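KaiC-like domain-containing protein (Pyrococcus horikoshii, PDB 3BS4) is of unknown function but has a KaiC-like domain, probably with a RecA-type alpha/beta core, and binds a peptide of unknown identity. Local coordinates at residues K45-N50 and I76-N81; V52-I57 and Q62-I67; W104-M109 and E113-K118; I146-Y151 and R162-S167. One frame throughout, in Å; residues are numbered along the deposited sequence. Where two conformers were deposited one is given.

Contact 1 (K45-N50 and I76-N81); sequences KLKSDN and IKYLEN
The C-terminal turn of helix 34-47 meets the short helix 75-80 where the ring of Y78 lies across L46 and its tip reaches K47. L46 supplies the apolar surface: CB stands 4.0 Å above one ring face of Y78, offset toward the rim, and L46 CD2 comes within 3.9 Å of Y78 CD1. The same ring edge passes close to the backbone, with Y78 CE1 3.4 Å from L46 O. Farther out, the phenol OH of Y78 lies 3.7 Å from K47 CA, beside the first methylenes of a lysine whose extended chain carries NZ off to F71 O. With CG opposite its carbonyl carbon (chi1 -75°), Y78 projects its ring from the helix into this site. Just past L46 and K47 the helix ends in a Schellman motif, with D49 at positive phi as the C-prime residue. D49 N bonds to L46 O at 3.0 Å, and N50 N closes on K45 O. N50 ND2 adds a second bond to K45 O at 3.2 Å, in the carbonyl plane on a lone pair, so K45 O takes both the backbone and the side-chain N-H of N50. Beyond the cap, D49 forms salt bridges to R83 and R139, while V73 and L84 also touch Y78.

Contact 2 (V52-I57 and Q62-I67); sequences VGMFSI and QLIIRI
I64 alone carries the helix side of this contact, lodging its branched side chain against M54 and S56 on one face of strand 51-56. The closest approach is S56 OG to I64 CG1, 3.5 Å, with I64 CD1 a little farther off at 4.1 Å from S56 OG; this is a hydroxyl set against methylene and methyl, not a polar bond. The other branch meets sulfur: I64 CG2 lies 3.9 Å from M54 SD. M54 leaves the strand with CG opposite its backbone N (chi1 -176°), runs straight to the sulfur and bends only at chi3; M54 and I64 run antiparallel as they pass. All three residues are buried, and F39 of helix 34-47 and Y59 close further round I64. Even here the fit is modest, only 102 Å² summed over both segments, with the nearest CA atoms, S56 and I64, 8.1 Å apart. The far side of the helix differs altogether: Q62 and R66 face outward and are exposed. Behind the strand, F55 turns to the opposite face and meets the bound peptide. Strand 51-56 pairs with parallel strand 84-87, and helix 61-70 lies on the connection between them, a beta-alpha-beta crossover consistent with a RecA-like core.

Contact 3 (W104-M109 and E113-K118); sequences WYLEGM and ETLPIK
K118 NZ bridges two backbone carbonyls of the 104-109 loop, bonding E107 O at 2.7 Å and M109 O at 2.8 Å. The first bond lies in the carbonyl plane on a lone pair of E107 O; the second comes to M109 O from above its plane (39° out). T114 OG1 bonds the same M109 O at 2.7 Å from the opposite face, so this oxygen is held between a lysine and a threonine. S111 N also bonds T114 OG1, which ties the turn between the segments to the same point. Beyond CG the K118 chain is fully extended, carrying the amino group from the helix across to the loop. G108, between the two gripped residues, has positive phi, and a CB there would run into K118 NZ. A methionine in place of K118 would probably leave E107 O without this bond and M109 O with only T114 OG1 of the pair, the loop less firmly held to the helix. The loop leads from edge strand 103-104 into helix 115-132, which begins the crossover to parallel strand 141-146, past the intervening strands 84-87 and 51-56. Inward from the polar bridge, L106 CD1 meets L115 CD1 at 3.6 Å, the two side chains crossing near a right angle. L106 CD2 rests 4.0 Å from K118 O. Y119 and T89 add to the packing of L106, and Y151, F155 and Y163 to that of L115.

Contact 4 (I146-Y151 and R162-S167); sequences ISMSGY and RYLETS
Y163, the first residue of 162-167 to touch the other segment, turns the edge of its ring toward the face of Y151. The stack is edge-to-face, with centroids 4.9 Å apart and planes at 50°; Y163 CE2 stands 3.8 Å above the Y151 ring, toward its rim. CG of Y163 lies opposite the backbone N (chi1 164°), which swings the ring off helix 157-173 to meet the loop. Both phenol hydroxyls bond polar side chains of the bound peptide, and Y151 OH also pairs with Y119 OH. A leucine in place of Y151 would probably take away the ring face that the edge of Y163 packs on, and leave the peptide and Y119 without a hydroxyl partner. Next comes L164, whose CD2 touches M148 CE at 3.7 Å; M148 is bent at chi2 and chi3, and its SD lies in plane at the edge of the Y151 ring. The loop with M148 and Y151 follows strand 141-146 through a cis I146-S147 peptide bond, consistent with a RecA-type core, and helix 157-173 then leads toward the adjacent parallel strand 184-190. One turn past Y163, S167 OG sits 3.4 Å above the Y163 ring plane, near its rim, and bonds Y163 O at 2.7 Å.

Overall arrangement
Contact 2 is nested along the chain within the loop closed by contact 1, and they meet where L46 CD2 lies 3.7 Å from V52 CG2. Contacts 2 and 4 join through neighbouring parallel strands: I57 N lies 2.9 Å from I146 O and F55 O 3.0 Å from I146 N, both probable hydrogen bonds. Contact 3 abuts contact 4, L115 CD2 reaching Y151 CE1 at 3.7 Å and P116 packing on Y163 and S167. The bound peptide is touched from contact 2 by F55 and I57 and from contact 4 by M148, Y151 and Y163. Contact 1 is remote from contact 4, the centres about 26 Å apart on opposite sides of the chain's centre.

Contact 1 (K45-N50 and I76-N81)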
loop_
_atom_site.group_PDB
_atom_site.type_symbol
_atom_site.label_atom_id
_atom_site.label_comp_id
_atom_site.label_asym_id
_atom_site.label_seq_id
_atom_site.Cartn_x
_atom_site.Cartn_y
_atom_site.Cartn_z
ATOM N N LYS A 45 5.301 4.465 -9.749
ATOM C CA LYS A 45 5.243 5.749 -9.046
ATOM C C LYS A 45 6.651 6.203 -8.655
ATOM O O LYS A 45 6.965 7.401 -8.730
ATOM C CB LYS A 45 4.322 5.683 -7.815
ATOM C CG LYS A 45 2.874 5.347 -8.147
ATOM C CD LYS A 45 2.290 6.345 -9.131
ATOM C CE LYS A 45 0.778 6.239 -9.253
ATOM N NZ LYS A 45 0.267 7.137 -10.337
ATOM N N LEU A 46 7.489 5.244 -8.262
ATOM C CA LEU A 46 8.884 5.537 -7.929
ATOM C C LEU A 46 9.655 5.979 -9.167
ATOM O O LEU A 46 10.386 6.981 -9.122
ATOM C CB LEU A 46 9.564 4.326 -7.312
ATOM C CG LEU A 46 9.302 4.065 -5.830
ATOM C CD1 LEU A 46 9.822 2.686 -5.437
ATOM C CD2 LEU A 46 9.940 5.175 -4.989
ATOM N N LYS A 47 9.477 5.250 -10.267
ATOM C CA LYS A 47 10.250 5.525 -11.495
ATOM C C LYS A 47 9.849 6.844 -12.134
ATOM O O LYS A 47 10.614 7.406 -12.928
ATOM C CB LYS A 47 10.103 4.390 -12.515
ATOM C CG LYS A 47 10.914 3.186 -12.190
ATOM C CD LYS A 47 10.528 2.052 -13.128
ATOM C CE LYS A 47 11.361 0.834 -12.895
ATOM N NZ LYS A 47 10.876 -0.290 -13.750
ATOM N N SER A 48 8.662 7.339 -11.791
ATOM C CA SER A 48 8.166 8.617 -12.289
ATOM C C SER A 48 8.513 9.784 -11.352
ATOM O O SER A 48 7.927 10.870 -11.446
ATOM C CB SER A 48 6.659 8.538 -12.531
ATOM O OG SER A 48 6.372 7.580 -13.527
ATOM N N ASP A 49 9.459 9.546 -10.447
ATOM C CA ASP A 49 10.012 10.564 -9.537
ATOM C C ASP A 49 9.003 11.163 -8.553
ATOM O O ASP A 49 9.035 12.352 -8.267
ATOM C CB ASP A 49 10.727 11.682 -10.329
ATOM C CG ASP A 49 11.693 12.489 -9.472
ATOM O OD1 ASP A 49 12.489 11.884 -8.722
ATOM O OD2 ASP A 49 11.673 13.737 -9.566
ATOM N N ASN A 50 8.092 10.337 -8.044
ATOM C CA ASN A 50 7.183 10.781 -6.991
ATOM C C ASN A 50 7.754 10.424 -5.636
ATOM O O ASN A 50 8.760 9.729 -5.560
ATOM C CB ASN A 50 5.812 10.126 -7.194
ATOM C CG ASN A 50 5.124 10.653 -8.422
ATOM O OD1 ASN A 50 4.743 11.816 -8.466
ATOM N ND2 ASN A 50 4.986 9.807 -9.443
ATOM N N ILE A 76 17.903 1.034 -2.319
ATOM C CA ILE A 76 18.920 1.873 -1.653
ATOM C C ILE A 76 19.085 3.248 -2.300
ATOM O O ILE A 76 19.228 4.254 -1.597
ATOM C CB ILE A 76 20.317 1.210 -1.613
ATOM C CG1 ILE A 76 20.204 -0.325 -1.600
ATOM C CG2 ILE A 76 21.153 1.789 -0.461
ATOM C CD1 ILE A 76 20.457 -1.016 -0.279
ATOM N N LYS A 77 19.068 3.291 -3.630
ATOM C CA LYS A 77 19.209 4.550 -4.369
ATOM C C LYS A 77 18.042 5.498 -4.101
ATOM O O LYS A 77 18.232 6.690 -3.929
ATOM C CB LYS A 77 19.316 4.296 -5.875
ATOM C CG LYS A 77 20.394 3.301 -6.243
ATOM C CD LYS A 77 20.900 3.491 -7.664
ATOM C CE LYS A 77 22.060 2.540 -7.958
ATOM N NZ LYS A 77 23.042 2.479 -6.834
ATOM N N TYR A 78 16.822 4.959 -4.088
ATOM C CA TYR A 78 15.657 5.791 -3.820
ATOM C C TYR A 78 15.629 6.231 -2.368
ATOM O O TYR A 78 15.167 7.327 -2.061
ATOM C CB TYR A 78 14.363 5.051 -4.180
ATOM C CG TYR A 78 14.123 4.971 -5.672
ATOM C CD1 TYR A 78 13.485 5.998 -6.349
ATOM C CD2 TYR A 78 14.550 3.865 -6.405
ATOM C CE1 TYR A 78 13.273 5.931 -7.729
ATOM C CE2 TYR A 78 14.342 3.788 -7.771
ATOM C CZ TYR A 78 13.706 4.823 -8.424
ATOM O OH TYR A 78 13.490 4.747 -9.787
ATOM N N LEU A 79 16.114 5.382 -1.471
ATOM C CA LEU A 79 16.229 5.764 -0.068
ATOM C C LEU A 79 17.241 6.895 0.112
ATOM O O LEU A 79 16.949 7.915 0.742
ATOM C CB LEU A 79 16.624 4.563 0.798
ATOM C CG LEU A 79 15.584 3.458 1.019
ATOM C CD1 LEU A 79 16.265 2.311 1.741
ATOM C CD2 LEU A 79 14.397 3.944 1.858
ATOM N N GLU A 80 18.423 6.717 -0.470
ATOM C CA GLU A 80 19.510 7.667 -0.247
ATOM C C GLU A 80 19.232 9.011 -0.929
ATOM O O GLU A 80 19.742 10.051 -0.508
ATOM C CB GLU A 80 20.869 7.033 -0.617
ATOM C CG GLU A 80 21.266 5.943 0.409
ATOM C CD GLU A 80 22.723 5.441 0.343
ATOM O OE1 GLU A 80 23.477 5.807 -0.587
ATOM O OE2 GLU A 80 23.112 4.653 1.247
ATOM N N ASN A 81 18.395 8.996 -1.954
ATOM C CA ASN A 81 18.020 10.215 -2.659
ATOM C C ASN A 81 16.704 10.809 -2.167
ATOM O O ASN A 81 16.154 11.704 -2.799
ATOM C CB ASN A 81 18.025 9.984 -4.177
ATOM C CG ASN A 81 19.454 9.869 -4.741
ATOM O OD1 ASN A 81 20.117 10.881 -4.970
ATOM N ND2 ASN A 81 19.933 8.639 -4.934
#

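Contact 2 (V52-I57 and Q62-I67)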
loop_
_atom_site.group_PDB
_atom_site.type_symbol
_atom_site.label_atom_id
_atom_site.label_comp_id
_atom_site.label_asym_id
_atom_site.label_seq_id
_atom_site.Cartn_x
_atom_site.Cartn_y
_atom_site.Cartn_z
ATOM N N VAL A 52 7.335 8.379 -2.124
ATOM C CA VAL A 52 6.626 7.166 -1.722
ATOM C C VAL A 52 7.002 6.844 -0.296
ATOM O O VAL A 52 8.182 6.851 0.047
ATOM C CB VAL A 52 6.983 6.003 -2.661
ATOM C CG1 VAL A 52 6.399 4.676 -2.147
ATOM C CG2 VAL A 52 6.487 6.301 -4.092
ATOM N N GLY A 53 5.997 6.574 0.532
ATOM C CA GLY A 53 6.237 6.063 1.875
ATOM C C GLY A 53 5.681 4.652 1.891
ATOM O O GLY A 53 4.585 4.431 1.372
ATOM N N MET A 54 6.441 3.710 2.443
ATOM C CA MET A 54 5.988 2.317 2.550
ATOM C C MET A 54 5.914 1.907 4.014
ATOM O O MET A 54 6.880 2.091 4.765
ATOM C CB MET A 54 6.970 1.389 1.829
ATOM C CG MET A 54 6.538 -0.070 1.795
ATOM S SD MET A 54 7.865 -1.101 1.113
ATOM C CE MET A 54 8.353 -0.020 -0.273
ATOM N N PHE A 55 4.778 1.330 4.406
ATOM C CA PHE A 55 4.676 0.667 5.710
ATOM C C PHE A 55 4.910 -0.797 5.440
ATOM O O PHE A 55 4.042 -1.491 4.904
ATOM C CB PHE A 55 3.301 0.937 6.330
ATOM C CG PHE A 55 3.032 2.405 6.483
ATOM C CD1 PHE A 55 3.485 3.083 7.617
ATOM C CD2 PHE A 55 2.434 3.114 5.457
ATOM C CE1 PHE A 55 3.270 4.459 7.752
ATOM C CE2 PHE A 55 2.226 4.486 5.566
ATOM C CZ PHE A 55 2.648 5.156 6.726
ATOM N N SER A 56 6.121 -1.250 5.755
ATOM C CA SER A 56 6.543 -2.596 5.374
ATOM C C SER A 56 6.261 -3.529 6.533
ATOM O O SER A 56 7.082 -3.684 7.424
ATOM C CB SER A 56 8.021 -2.583 5.006
ATOM O OG SER A 56 8.384 -3.842 4.492
ATOM N N ILE A 57 5.048 -4.089 6.529
ATOM C CA ILE A 57 4.475 -4.780 7.680
ATOM C C ILE A 57 4.740 -6.284 7.622
ATOM O O ILE A 57 5.043 -6.906 8.645
ATOM C CB ILE A 57 2.935 -4.540 7.708
ATOM C CG1 ILE A 57 2.609 -3.032 7.875
ATOM C CG2 ILE A 57 2.236 -5.388 8.792
ATOM C CD1 ILE A 57 1.300 -2.599 7.204
ATOM N N GLN A 62 14.864 -7.196 3.427
ATOM C CA GLN A 62 15.702 -7.753 2.381
ATOM C C GLN A 62 14.871 -8.405 1.283
ATOM O O GLN A 62 15.254 -8.390 0.114
ATOM C CB GLN A 62 16.726 -8.729 2.970
ATOM C CG GLN A 62 17.748 -8.049 3.909
ATOM C CD GLN A 62 18.549 -6.894 3.266
ATOM O OE1 GLN A 62 18.791 -5.869 3.910
ATOM N NE2 GLN A 62 18.976 -7.071 2.012
ATOM N N LEU A 63 13.712 -8.952 1.657
ATOM C CA LEU A 63 12.792 -9.486 0.670
ATOM C C LEU A 63 12.103 -8.394 -0.170
ATOM O O LEU A 63 11.933 -8.555 -1.369
ATOM C CB LEU A 63 11.760 -10.410 1.336
ATOM C CG LEU A 63 10.796 -11.154 0.405
ATOM C CD1 LEU A 63 11.531 -11.977 -0.666
ATOM C CD2 LEU A 63 9.854 -12.047 1.203
ATOM N N ILE A 64 11.692 -7.292 0.464
ATOM C CA ILE A 64 11.151 -6.144 -0.260
ATOM C C ILE A 64 12.164 -5.629 -1.284
ATOM O O ILE A 64 11.805 -5.284 -2.408
ATOM C CB ILE A 64 10.783 -5.010 0.714
ATOM C CG1 ILE A 64 9.615 -5.452 1.615
ATOM C CG2 ILE A 64 10.458 -3.712 -0.036
ATOM C CD1 ILE A 64 8.309 -5.768 0.856
ATOM N N ILE A 65 13.426 -5.576 -0.873
ATOM C CA ILE A 65 14.486 -5.098 -1.745
ATOM C C ILE A 65 14.627 -6.007 -2.950
ATOM O O ILE A 65 14.725 -5.528 -4.071
ATOM C CB ILE A 65 15.818 -4.966 -0.986
ATOM C CG1 ILE A 65 15.716 -3.805 0.017
ATOM C CG2 ILE A 65 16.966 -4.724 -1.950
ATOM C CD1 ILE A 65 16.872 -3.740 1.042
ATOM N N ARG A 66 14.595 -7.310 -2.713
ATOM C CA ARG A 66 14.704 -8.291 -3.796
ATOM C C ARG A 66 13.511 -8.202 -4.740
ATOM O O ARG A 66 13.659 -8.223 -5.970
ATOM C CB ARG A 66 14.827 -9.705 -3.228
ATOM C CG ARG A 66 16.221 -10.035 -2.707
ATOM C CD ARG A 66 16.548 -11.509 -2.928
ATOM N NE ARG A 66 15.831 -12.367 -1.990
ATOM C CZ ARG A 66 15.379 -13.585 -2.276
ATOM N NH1 ARG A 66 14.737 -14.281 -1.350
ATOM N NH2 ARG A 66 15.561 -14.109 -3.489
ATOM N N ILE A 67 12.319 -8.093 -4.164
ATOM C CA ILE A 67 11.109 -8.002 -4.972
ATOM C C ILE A 67 11.174 -6.784 -5.871
ATOM O O ILE A 67 10.925 -6.867 -7.076
ATOM C CB ILE A 67 9.832 -7.944 -4.104
ATOM C CG1 ILE A 67 9.590 -9.306 -3.434
ATOM C CG2 ILE A 67 8.624 -7.532 -4.958
ATOM C CD1 ILE A 67 8.693 -9.241 -2.183
#

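Contact 3 (W104-M109 and E113-K118)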
loop_
_atom_site.group_PDB
_atom_site.type_symbol
_atom_site.label_atom_id
_atom_site.label_comp_id
_atom_site.label_asym_id
_atom_site.label_seq_id
_atom_site.Cartn_x
_atom_site.Cartn_y
_atom_site.Cartn_z
ATOM N N TRP A 104 12.941 3.746 8.893
ATOM C CA TRP A 104 12.535 4.032 10.261
ATOM C C TRP A 104 12.136 2.775 10.985
ATOM O O TRP A 104 11.415 1.937 10.431
ATOM C CB TRP A 104 11.349 4.988 10.270
ATOM C CG TRP A 104 11.689 6.351 10.737
ATOM C CD1 TRP A 104 12.450 7.273 10.083
ATOM C CD2 TRP A 104 11.275 6.966 11.963
ATOM N NE1 TRP A 104 12.544 8.421 10.827
ATOM C CE2 TRP A 104 11.828 8.264 11.983
ATOM C CE3 TRP A 104 10.497 6.546 13.052
ATOM C CZ2 TRP A 104 11.628 9.148 13.044
ATOM C CZ3 TRP A 104 10.287 7.438 14.108
ATOM C CH2 TRP A 104 10.856 8.718 14.095
ATOM N N TYR A 105 12.597 2.653 12.229
ATOM C CA TYR A 105 12.244 1.544 13.114
ATOM C C TYR A 105 11.428 2.044 14.284
ATOM O O TYR A 105 11.746 3.088 14.846
ATOM C CB TYR A 105 13.502 0.850 13.610
ATOM C CG TYR A 105 14.069 0.039 12.504
ATOM C CD1 TYR A 105 13.559 -1.232 12.237
ATOM C CD2 TYR A 105 15.057 0.552 11.660
ATOM C CE1 TYR A 105 14.044 -1.984 11.193
ATOM C CE2 TYR A 105 15.542 -0.203 10.600
ATOM C CZ TYR A 105 15.016 -1.472 10.378
ATOM O OH TYR A 105 15.459 -2.260 9.329
ATOM N N LEU A 106 10.385 1.296 14.635
ATOM C CA LEU A 106 9.493 1.650 15.742
ATOM C C LEU A 106 10.013 1.027 17.028
ATOM O O LEU A 106 10.203 -0.192 17.108
ATOM C CB LEU A 106 8.058 1.179 15.481
ATOM C CG LEU A 106 7.480 1.509 14.097
ATOM C CD1 LEU A 106 6.372 0.531 13.742
ATOM C CD2 LEU A 106 7.016 2.956 13.978
ATOM N N GLU A 107 10.223 1.875 18.032
ATOM C CA GLU A 107 10.864 1.479 19.280
ATOM C C GLU A 107 9.817 1.343 20.379
ATOM O O GLU A 107 8.751 1.940 20.293
ATOM C CB GLU A 107 11.911 2.530 19.679
ATOM C CG GLU A 107 12.928 2.862 18.578
ATOM C CD GLU A 107 13.882 1.709 18.261
ATOM O OE1 GLU A 107 14.138 0.862 19.147
ATOM O OE2 GLU A 107 14.389 1.655 17.114
ATOM N N GLY A 108 10.122 0.554 21.408
ATOM C CA GLY A 108 9.215 0.387 22.547
ATOM C C GLY A 108 8.085 -0.602 22.341
ATOM O O GLY A 108 8.128 -1.446 21.438
ATOM N N MET A 109 7.061 -0.495 23.184
ATOM C CA MET A 109 5.920 -1.390 23.107
ATOM C C MET A 109 5.138 -1.071 21.851
ATOM O O MET A 109 4.780 0.085 21.601
ATOM C CB MET A 109 5.026 -1.260 24.352
ATOM C CG MET A 109 3.664 -1.964 24.275
ATOM S SD MET A 109 3.710 -3.780 24.189
ATOM C CE MET A 109 4.381 -4.173 25.804
ATOM N N GLU A 113 -2.732 -0.196 20.684
ATOM C CA GLU A 113 -2.961 1.123 21.276
ATOM C C GLU A 113 -1.821 2.121 21.023
ATOM O O GLU A 113 -2.046 3.306 20.891
ATOM C CB GLU A 113 -3.146 0.985 22.790
ATOM C CG GLU A 113 -4.213 -0.011 23.223
ATOM C CD GLU A 113 -4.328 -0.116 24.734
ATOM O OE1 GLU A 113 -3.298 -0.332 25.412
ATOM O OE2 GLU A 113 -5.455 0.021 25.248
ATOM N N THR A 114 -0.585 1.635 21.009
ATOM C CA THR A 114 0.577 2.535 20.889
ATOM C C THR A 114 0.995 2.783 19.440
ATOM O O THR A 114 1.580 3.826 19.128
ATOM C CB THR A 114 1.822 1.992 21.619
ATOM O OG1 THR A 114 2.274 0.795 20.969
ATOM C CG2 THR A 114 1.514 1.700 23.097
ATOM N N LEU A 115 0.713 1.812 18.570
ATOM C CA LEU A 115 1.224 1.852 17.199
ATOM C C LEU A 115 0.770 3.097 16.392
ATOM O O LEU A 115 1.597 3.699 15.699
ATOM C CB LEU A 115 0.892 0.551 16.464
ATOM C CG LEU A 115 1.551 0.370 15.096
ATOM C CD1 LEU A 115 3.060 0.598 15.170
ATOM C CD2 LEU A 115 1.247 -0.987 14.482
ATOM N N PRO A 116 -0.524 3.474 16.443
ATOM C CA PRO A 116 -0.956 4.647 15.673
ATOM C C PRO A 116 -0.139 5.919 15.906
ATOM O O PRO A 116 0.280 6.543 14.930
ATOM C CB PRO A 116 -2.414 4.844 16.120
ATOM C CG PRO A 116 -2.874 3.444 16.344
ATOM C CD PRO A 116 -1.689 2.833 17.095
ATOM N N ILE A 117 0.097 6.291 17.163
ATOM C CA ILE A 117 0.885 7.501 17.447
ATOM C C ILE A 117 2.355 7.322 17.048
ATOM O O ILE A 117 3.017 8.277 16.601
ATOM C CB ILE A 117 0.700 8.004 18.923
ATOM C CG1 ILE A 117 1.259 9.416 19.095
ATOM C CG2 ILE A 117 1.305 7.056 19.923
ATOM C CD1 ILE A 117 0.212 10.475 18.807
ATOM N N LYS A 118 2.874 6.105 17.180
ATOM C CA LYS A 118 4.252 5.852 16.762
ATOM C C LYS A 118 4.401 5.987 15.235
ATOM O O LYS A 118 5.393 6.548 14.745
ATOM C CB LYS A 118 4.761 4.513 17.291
ATOM C CG LYS A 118 4.879 4.555 18.816
ATOM C CD LYS A 118 5.549 3.329 19.405
ATOM C CE LYS A 118 5.837 3.611 20.886
ATOM N NZ LYS A 118 6.385 2.398 21.569
#

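Contact 4 (I146-Y151 and R162-S167)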
loop_
_atom_site.group_PDB
_atom_site.type_symbol
_atom_site.label_atom_id
_atom_site.label_comp_id
_atom_site.label_asym_id
_atom_site.label_seq_id
_atom_site.Cartn_x
_atom_site.Cartn_y
_atom_site.Cartn_z
ATOM N N ILE A 146 2.019 -2.769 3.081
ATOM C CA ILE A 146 2.216 -4.119 2.581
ATOM C C ILE A 146 2.567 -5.044 3.750
ATOM O O ILE A 146 3.716 -5.105 4.182
ATOM C CB ILE A 146 3.325 -4.189 1.503
ATOM C CG1 ILE A 146 3.118 -3.110 0.423
ATOM C CG2 ILE A 146 3.366 -5.588 0.891
ATOM C CD1 ILE A 146 4.302 -2.903 -0.511
ATOM N N SER A 147 1.574 -5.740 4.304
ATOM C CA SER A 147 0.166 -5.673 3.963
ATOM C C SER A 147 -0.687 -5.651 5.202
ATOM O O SER A 147 -0.197 -5.961 6.302
ATOM C CB SER A 147 -0.216 -7.033 3.327
ATOM O OG SER A 147 0.567 -7.274 2.161
ATOM N N MET A 148 -1.920 -5.179 5.104
ATOM C CA MET A 148 -2.629 -4.653 6.253
ATOM C C MET A 148 -3.081 -5.994 6.926
ATOM O O MET A 148 -3.306 -6.077 8.144
ATOM C CB MET A 148 -3.877 -3.894 5.817
ATOM C CG MET A 148 -3.578 -2.473 5.334
ATOM S SD MET A 148 -2.878 -1.405 6.627
ATOM C CE MET A 148 -4.359 -1.264 7.686
ATOM N N SER A 149 -3.188 -7.068 6.131
ATOM C CA SER A 149 -3.504 -8.404 6.656
ATOM C C SER A 149 -2.424 -8.921 7.620
ATOM O O SER A 149 -2.686 -9.792 8.463
ATOM C CB SER A 149 -3.747 -9.398 5.487
ATOM O OG SER A 149 -2.705 -9.302 4.519
ATOM N N GLY A 150 -1.213 -8.365 7.519
ATOM C CA GLY A 150 -0.112 -8.745 8.405
ATOM C C GLY A 150 -0.379 -8.464 9.872
ATOM O O GLY A 150 0.209 -9.116 10.747
ATOM N N TYR A 151 -1.241 -7.491 10.170
ATOM C CA TYR A 151 -1.521 -7.163 11.577
ATOM C C TYR A 151 -2.133 -8.334 12.331
ATOM O O TYR A 151 -1.999 -8.404 13.533
ATOM C CB TYR A 151 -2.401 -5.919 11.687
ATOM C CG TYR A 151 -1.640 -4.679 11.302
ATOM C CD1 TYR A 151 -0.487 -4.316 11.999
ATOM C CD2 TYR A 151 -2.059 -3.879 10.221
ATOM C CE1 TYR A 151 0.241 -3.177 11.649
ATOM C CE2 TYR A 151 -1.320 -2.735 9.859
ATOM C CZ TYR A 151 -0.188 -2.398 10.581
ATOM O OH TYR A 151 0.572 -1.290 10.248
ATOM N N ARG A 162 -10.015 -2.326 16.669
ATOM C CA ARG A 162 -9.792 -1.121 17.492
ATOM C C ARG A 162 -8.636 -0.307 16.944
ATOM O O ARG A 162 -8.705 0.919 16.879
ATOM C CB ARG A 162 -9.484 -1.491 18.946
ATOM C CG ARG A 162 -10.635 -2.131 19.662
ATOM C CD ARG A 162 -10.462 -2.025 21.185
ATOM N NE ARG A 162 -9.095 -2.304 21.636
ATOM C CZ ARG A 162 -8.668 -3.490 22.065
ATOM N NH1 ARG A 162 -9.496 -4.528 22.095
ATOM N NH2 ARG A 162 -7.405 -3.635 22.463
ATOM N N TYR A 163 -7.567 -0.997 16.551
ATOM C CA TYR A 163 -6.403 -0.336 15.957
ATOM C C TYR A 163 -6.756 0.506 14.721
ATOM O O TYR A 163 -6.285 1.646 14.563
ATOM C CB TYR A 163 -5.343 -1.392 15.607
ATOM C CG TYR A 163 -4.305 -0.885 14.663
ATOM C CD1 TYR A 163 -3.295 -0.024 15.105
ATOM C CD2 TYR A 163 -4.347 -1.235 13.314
ATOM C CE1 TYR A 163 -2.336 0.464 14.227
ATOM C CE2 TYR A 163 -3.388 -0.747 12.416
ATOM C CZ TYR A 163 -2.387 0.106 12.897
ATOM O OH TYR A 163 -1.422 0.621 12.057
ATOM N N LEU A 164 -7.590 -0.060 13.848
ATOM C CA LEU A 164 -8.017 0.643 12.640
ATOM C C LEU A 164 -8.750 1.919 13.002
ATOM O O LEU A 164 -8.574 2.941 12.332
ATOM C CB LEU A 164 -8.906 -0.221 11.730
ATOM C CG LEU A 164 -8.203 -1.411 11.070
ATOM C CD1 LEU A 164 -9.236 -2.395 10.472
ATOM C CD2 LEU A 164 -7.218 -0.913 10.002
ATOM N N GLU A 165 -9.572 1.854 14.053
ATOM C CA GLU A 165 -10.323 3.046 14.447
ATOM C C GLU A 165 -9.434 4.074 15.139
ATOM O O GLU A 165 -9.486 5.252 14.815
ATOM C CB GLU A 165 -11.555 2.690 15.286
ATOM C CG GLU A 165 -12.455 3.915 15.595
ATOM C CD GLU A 165 -13.002 4.642 14.364
ATOM O OE1 GLU A 165 -13.036 4.076 13.242
ATOM O OE2 GLU A 165 -13.413 5.820 14.525
ATOM N N THR A 166 -8.576 3.626 16.040
ATOM C CA THR A 166 -7.648 4.554 16.719
ATOM C C THR A 166 -6.715 5.229 15.716
ATOM O O THR A 166 -6.386 6.401 15.866
ATOM C CB THR A 166 -6.828 3.814 17.780
ATOM O OG1 THR A 166 -7.718 3.190 18.718
ATOM C CG2 THR A 166 -5.912 4.769 18.530
ATOM N N SER A 167 -6.277 4.479 14.703
ATOM C CA SER A 167 -5.482 5.048 13.610
ATOM C C SER A 167 -6.221 6.181 12.938
ATOM O O SER A 167 -5.662 7.239 12.700
ATOM C CB SER A 167 -5.163 3.978 12.566
ATOM O OG SER A 167 -4.405 2.961 13.142
#